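Local coordinates for protein dihydropteridine reductase (Dictyostelium discoideum, PDB 3ORF) that catalyses the NADH- or NADPH-dependent reduction of quinonoid dihydropteridines, probably to regenerate the tetrahydrobiopterin cofactor used by aromatic amino acid hydroxylases, at residues A[22-27]-A[46-51]; A[38-43]-A[57-62]. All coordinates share one frame; numbering follows the deposited sequence.

Contact 1. Residues A[22-27]-A[46-51]; sequences SKNILV and SWNTIS
Lys23 lays its CB over the indole of Trp47, 3.4 Å from the centroid of the six-membered ring and 7° off the ring normal, a CH-pi contact. Trp47 CG, anti to the carbonyl carbon (chi1 -80°), brings the ring back beside the first strand, where the backbone N of Ile25 lies at the ring edge and Ile25 CB is 3.8 Å from Trp47 CE3. With an alanine in place of Trp47, Lys23 CB would probably lose its aromatic platform and a gap would open beside Ile25. Farther along, Asn24 and Asn48 point the same way, Asn24 OD1 3.2 Å from Asn48 CB, while Asn24 ND2 is hydrogen-bonded to Lys87 O. On that same sheet face Leu26 CD1 meets Ile50 CG2 at 3.7 Å. Four backbone hydrogen bonds, each 2.9 Å, set this pairing: Asn48 N to Lys23 O, Ile25 N to Asn48 O, Ile50 N to Ile25 O and Val27 N to Ile50 O. Phe42 meets the indole edge-to-face and Phe221 also touches it; from helix 33-44, Val38 packs on Ile25 and Val27, Val39 on Val27 and Thr49. Strands 24-28 and 48-53, parallel neighbours joined through that helix, form the first beta-alpha-beta crossover of this short-chain dehydrogenase/reductase's Rossmann fold.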
loop_
_atom_site.group_PDB
_atom_site.type_symbol
_atom_site.label_atom_id
_atom_site.label_comp_id
_atom_site.label_asym_id
_atom_site.label_seq_id
_atom_site.Cartn_x
_atom_site.Cartn_y
_atom_site.Cartn_z
ATOM N N SER A 22 -19.853 25.385 18.235
ATOM C CA SER A 22 -18.666 25.505 17.306
ATOM C C SER A 22 -18.202 24.161 16.642
ATOM O O SER A 22 -18.089 23.112 17.284
ATOM C CB SER A 22 -17.495 26.157 18.021
ATOM O OG SER A 22 -16.398 26.330 17.128
ATOM N N LYS A 23 -17.955 24.169 15.350
ATOM C CA LYS A 23 -17.571 22.913 14.754
ATOM C C LYS A 23 -16.058 22.838 14.574
ATOM O O LYS A 23 -15.433 23.829 14.290
ATOM C CB LYS A 23 -18.317 22.716 13.444
ATOM C CG LYS A 23 -19.856 22.797 13.576
ATOM C CD LYS A 23 -20.455 21.435 13.669
ATOM C CE LYS A 23 -21.841 21.454 13.092
ATOM N NZ LYS A 23 -22.568 20.225 13.500
ATOM N N ASN A 24 -15.480 21.660 14.779
ATOM C CA ASN A 24 -14.031 21.485 14.605
ATOM C C ASN A 24 -13.649 20.721 13.350
ATOM O O ASN A 24 -14.190 19.628 13.070
ATOM C CB ASN A 24 -13.420 20.786 15.813
ATOM C CG ASN A 24 -13.764 21.496 17.098
ATOM O OD1 ASN A 24 -13.834 22.693 17.079
ATOM N ND2 ASN A 24 -13.978 20.761 18.206
ATOM N N ILE A 25 -12.660 21.251 12.625
ATOM C CA ILE A 25 -12.062 20.455 11.574
ATOM C C ILE A 25 -10.589 20.216 11.866
ATOM O O ILE A 25 -9.865 21.136 12.232
ATOM C CB ILE A 25 -12.285 21.068 10.157
ATOM C CG1 ILE A 25 -11.469 20.277 9.113
ATOM C CG2 ILE A 25 -11.882 22.524 10.107
ATOM C CD1 ILE A 25 -11.516 20.868 7.663
ATOM N N LEU A 26 -10.140 18.991 11.665
ATOM C CA LEU A 26 -8.744 18.649 11.853
ATOM C C LEU A 26 -8.071 18.207 10.583
ATOM O O LEU A 26 -8.639 17.422 9.817
ATOM C CB LEU A 26 -8.642 17.541 12.869
ATOM C CG LEU A 26 -7.369 16.725 12.919
ATOM C CD1 LEU A 26 -6.324 17.564 13.410
ATOM C CD2 LEU A 26 -7.601 15.729 14.005
ATOM N N VAL A 27 -6.873 18.713 10.326
ATOM C CA VAL A 27 -6.257 18.519 9.021
ATOM C C VAL A 27 -4.801 18.032 9.178
ATOM O O VAL A 27 -3.965 18.772 9.718
ATOM C CB VAL A 27 -6.249 19.806 8.177
ATOM C CG1 VAL A 27 -5.647 19.516 6.774
ATOM C CG2 VAL A 27 -7.653 20.474 8.076
ATOM N N SER A 46 -16.110 30.309 9.988
ATOM C CA SER A 46 -16.170 30.286 11.444
ATOM C C SER A 46 -16.092 28.896 12.096
ATOM O O SER A 46 -16.615 28.726 13.176
ATOM C CB SER A 46 -17.388 31.099 11.965
ATOM O OG SER A 46 -17.388 32.424 11.408
ATOM N N TRP A 47 -15.442 27.909 11.454
ATOM C CA TRP A 47 -15.129 26.673 12.138
ATOM C C TRP A 47 -13.839 26.888 12.916
ATOM O O TRP A 47 -12.987 27.699 12.568
ATOM C CB TRP A 47 -14.958 25.501 11.141
ATOM C CG TRP A 47 -16.255 24.884 10.650
ATOM C CD1 TRP A 47 -17.347 25.525 10.221
ATOM C CD2 TRP A 47 -16.534 23.484 10.535
ATOM N NE1 TRP A 47 -18.337 24.638 9.872
ATOM C CE2 TRP A 47 -17.860 23.364 10.054
ATOM C CE3 TRP A 47 -15.807 22.334 10.841
ATOM C CZ2 TRP A 47 -18.483 22.122 9.836
ATOM C CZ3 TRP A 47 -16.412 21.087 10.647
ATOM C CH2 TRP A 47 -17.753 20.998 10.144
ATOM N N ASN A 48 -13.685 26.116 13.967
ATOM C CA ASN A 48 -12.456 26.046 14.671
ATOM C C ASN A 48 -11.566 25.042 13.869
ATOM O O ASN A 48 -12.019 23.941 13.463
ATOM C CB ASN A 48 -12.820 25.549 16.050
ATOM C CG ASN A 48 -11.784 25.841 17.069
ATOM O OD1 ASN A 48 -10.997 24.963 17.412
ATOM N ND2 ASN A 48 -11.768 27.077 17.585
ATOM N N THR A 49 -10.318 25.444 13.608
ATOM C CA THR A 49 -9.387 24.656 12.800
ATOM C C THR A 49 -8.191 24.121 13.586
ATOM O O THR A 49 -7.643 24.834 14.426
ATOM C CB THR A 49 -8.828 25.506 11.672
ATOM O OG1 THR A 49 -8.148 26.647 12.230
ATOM C CG2 THR A 49 -9.941 25.947 10.755
ATOM N N ILE A 50 -7.772 22.887 13.297
ATOM C CA ILE A 50 -6.609 22.278 13.953
ATOM C C ILE A 50 -5.707 21.646 12.885
ATOM O O ILE A 50 -6.224 20.992 11.941
ATOM C CB ILE A 50 -7.012 21.191 14.907
ATOM C CG1 ILE A 50 -7.894 21.746 16.017
ATOM C CG2 ILE A 50 -5.796 20.564 15.511
ATOM C CD1 ILE A 50 -8.946 20.830 16.356
ATOM N N SER A 51 -4.389 21.812 13.015
ATOM C CA SER A 51 -3.447 21.340 11.991
ATOM C C SER A 51 -2.371 20.480 12.636
ATOM O O SER A 51 -1.810 20.867 13.653
ATOM C CB SER A 51 -2.843 22.545 11.214
ATOM O OG SER A 51 -1.717 22.220 10.403
#

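Contact 2. Residues A[38-43]-A[57-62]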
loop_
_atom_site.group_PDB
_atom_site.type_symbol
_atom_site.label_atom_id
_atom_site.label_comp_id
_atom_site.label_asym_id
_atom_site.label_seq_id
_atom_site.Cartn_x
_atom_site.Cartn_y
_atom_site.Cartn_z
ATOM N N VAL A 38 -7.488 24.420 2.997
ATOM C CA VAL A 38 -8.632 23.884 3.769
ATOM C C VAL A 38 -8.749 24.615 5.120
ATOM O O VAL A 38 -9.854 24.860 5.654
ATOM C CB VAL A 38 -8.522 22.336 3.961
ATOM C CG1 VAL A 38 -9.684 21.808 4.771
ATOM C CG2 VAL A 38 -8.509 21.628 2.583
ATOM N N VAL A 39 -7.621 24.948 5.711
ATOM C CA VAL A 39 -7.707 25.576 7.052
ATOM C C VAL A 39 -8.278 26.993 6.860
ATOM O O VAL A 39 -9.251 27.391 7.535
ATOM C CB VAL A 39 -6.335 25.624 7.753
ATOM C CG1 VAL A 39 -6.367 26.609 8.950
ATOM C CG2 VAL A 39 -5.924 24.215 8.195
ATOM N N LYS A 40 -7.716 27.697 5.879
ATOM C CA LYS A 40 -8.086 29.076 5.604
ATOM C C LYS A 40 -9.590 29.159 5.307
ATOM O O LYS A 40 -10.290 30.006 5.876
ATOM C CB LYS A 40 -7.278 29.634 4.426
ATOM C CG LYS A 40 -7.007 31.108 4.435
ATOM C CD LYS A 40 -7.327 31.752 3.070
ATOM C CE LYS A 40 -6.099 32.019 2.199
ATOM N NZ LYS A 40 -6.260 33.263 1.292
ATOM N N PHE A 41 -10.079 28.293 4.414
ATOM C CA PHE A 41 -11.472 28.331 4.029
ATOM C C PHE A 41 -12.385 27.953 5.213
ATOM O O PHE A 41 -13.436 28.587 5.439
ATOM C CB PHE A 41 -11.742 27.379 2.836
ATOM C CG PHE A 41 -13.098 27.551 2.234
ATOM C CD1 PHE A 41 -13.283 28.374 1.114
ATOM C CD2 PHE A 41 -14.226 26.932 2.822
ATOM C CE1 PHE A 41 -14.626 28.555 0.553
ATOM C CE2 PHE A 41 -15.530 27.097 2.273
ATOM C CZ PHE A 41 -15.724 27.920 1.140
ATOM N N PHE A 42 -12.026 26.929 5.968
ATOM C CA PHE A 42 -12.909 26.615 7.104
ATOM C C PHE A 42 -12.975 27.729 8.121
ATOM O O PHE A 42 -14.058 28.069 8.585
ATOM C CB PHE A 42 -12.620 25.267 7.742
ATOM C CG PHE A 42 -13.303 24.107 7.009
ATOM C CD1 PHE A 42 -12.947 23.791 5.667
ATOM C CD2 PHE A 42 -14.267 23.344 7.642
ATOM C CE1 PHE A 42 -13.543 22.738 4.976
ATOM C CE2 PHE A 42 -14.887 22.241 6.957
ATOM C CZ PHE A 42 -14.551 21.965 5.601
ATOM N N LYS A 43 -11.811 28.306 8.408
ATOM C CA LYS A 43 -11.666 29.430 9.334
ATOM C C LYS A 43 -12.571 30.598 8.881
ATOM O O LYS A 43 -13.306 31.135 9.694
ATOM C CB LYS A 43 -10.194 29.804 9.493
ATOM C CG LYS A 43 -9.902 30.830 10.598
ATOM C CD LYS A 43 -8.418 31.112 10.665
ATOM C CE LYS A 43 -8.089 32.357 11.514
ATOM N NZ LYS A 43 -6.634 32.476 11.877
ATOM N N ASN A 57 1.260 25.537 11.540
ATOM C CA ASN A 57 0.438 26.386 10.681
ATOM C C ASN A 57 -0.147 27.450 11.568
ATOM O O ASN A 57 -1.198 27.205 12.223
ATOM C CB ASN A 57 -0.708 25.655 9.975
ATOM C CG ASN A 57 -1.502 26.598 9.056
ATOM O OD1 ASN A 57 -2.309 26.144 8.226
ATOM N ND2 ASN A 57 -1.279 27.925 9.196
ATOM N N PRO A 58 0.521 28.632 11.620
ATOM C CA PRO A 58 0.165 29.620 12.658
ATOM C C PRO A 58 -1.193 30.188 12.336
ATOM O O PRO A 58 -1.840 30.667 13.197
ATOM C CB PRO A 58 1.277 30.688 12.549
ATOM C CG PRO A 58 1.816 30.562 11.122
ATOM C CD PRO A 58 1.558 29.127 10.682
ATOM N N ASN A 59 -1.641 30.090 11.095
ATOM C CA ASN A 59 -2.984 30.541 10.734
ATOM C C ASN A 59 -4.096 29.685 11.359
ATOM O O ASN A 59 -5.212 30.133 11.544
ATOM C CB ASN A 59 -3.091 30.616 9.209
ATOM C CG ASN A 59 -4.436 31.175 8.731
ATOM O OD1 ASN A 59 -5.161 30.515 7.972
ATOM N ND2 ASN A 59 -4.767 32.403 9.165
ATOM N N ALA A 60 -3.791 28.456 11.725
ATOM C CA ALA A 60 -4.784 27.621 12.360
ATOM C C ALA A 60 -4.940 27.978 13.836
ATOM O O ALA A 60 -3.996 28.490 14.487
ATOM C CB ALA A 60 -4.413 26.168 12.220
ATOM N N ASP A 61 -6.131 27.654 14.356
ATOM C CA ASP A 61 -6.511 27.959 15.727
ATOM C C ASP A 61 -5.723 27.082 16.678
ATOM O O ASP A 61 -5.332 27.523 17.759
ATOM C CB ASP A 61 -8.062 27.915 15.923
ATOM C CG ASP A 61 -8.777 28.968 15.038
ATOM O OD1 ASP A 61 -8.315 30.151 14.992
ATOM O OD2 ASP A 61 -9.747 28.620 14.323
ATOM N N HIS A 62 -5.468 25.848 16.266
ATOM C CA HIS A 62 -4.549 25.027 17.018
ATOM C C HIS A 62 -3.611 24.343 16.053
ATOM O O HIS A 62 -4.055 23.787 15.048
ATOM C CB HIS A 62 -5.287 23.957 17.792
ATOM C CG HIS A 62 -6.259 24.471 18.806
ATOM N ND1 HIS A 62 -5.918 24.668 20.130
ATOM C CD2 HIS A 62 -7.581 24.755 18.709
ATOM C CE1 HIS A 62 -6.984 25.074 20.798
ATOM N NE2 HIS A 62 -8.009 25.129 19.961
#
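Lys43 reaches from helix 33-44 to the backbone of Asn59, in the loop between strands 48-53 and 62-65 of the Rossmann fold. That loop is folded as a type I beta turn from Asn57 to Ala60, closed by a hydrogen bond from Ala60 N to Asn57 O of 2.9 Å. The Lys43 side chain leaves the helix with CB directed toward the loop and CG anti to the backbone N (chi1 -171°), and it stays extended from there on. Contact with the loop begins at Lys43 CD, 3.5 Å from Asn59 O. Lys43 CE passes Asn59 O at 3.6 Å, and Lys43 NZ donates to that same Asn59 O in a hydrogen bond of 2.8 Å. The ammonium nitrogen lies in the plane of the carbonyl, on a lone pair, with a C=O...N angle of 143°. The end of the chain thus runs alongside one backbone oxygen and bonds it through NZ, and the long straight chain ties the helix surface to the turn. The Asn59 side chain lies obliquely across Lys40, near its CG. One helical turn before Lys43, Val39 makes the apolar part of the contact: its CG1 meets Ala60 CB at 3.8 Å, and both residues also pack on Thr49 of strand 48-53. At the other end of the turn, Asn57 N is hydrogen-bonded to Ser63 OG. Asp61 contributes a nearby opposite charge without closing a salt bridge, its OD1 lying 4.2 Å from Lys43 NZ.

The segments alternate along the chain: 22-27, 38-43, 46-51, then 57-62. Contact 1 lies in the parallel sheet, contact 2 on the helix and loop packed beside it, and their centres are about 7 Å apart. They meet directly: Ile25 CG2 of contact 1 packs on Phe42 CD2 of contact 2 at 3.5 Å. His62 probably hydrogen-bonds to Thr49 O and Ser51 N, which starts strand 62-65, an outermost strand of the sheet within this chain, against strand 48-53. Together they build one margin of the Rossmann fold. Both include residues assigned by similarity to NADP(+) binding, yet the side chains of Ser51 and Asn57 stay about 8 and 9 Å from the bound NAD.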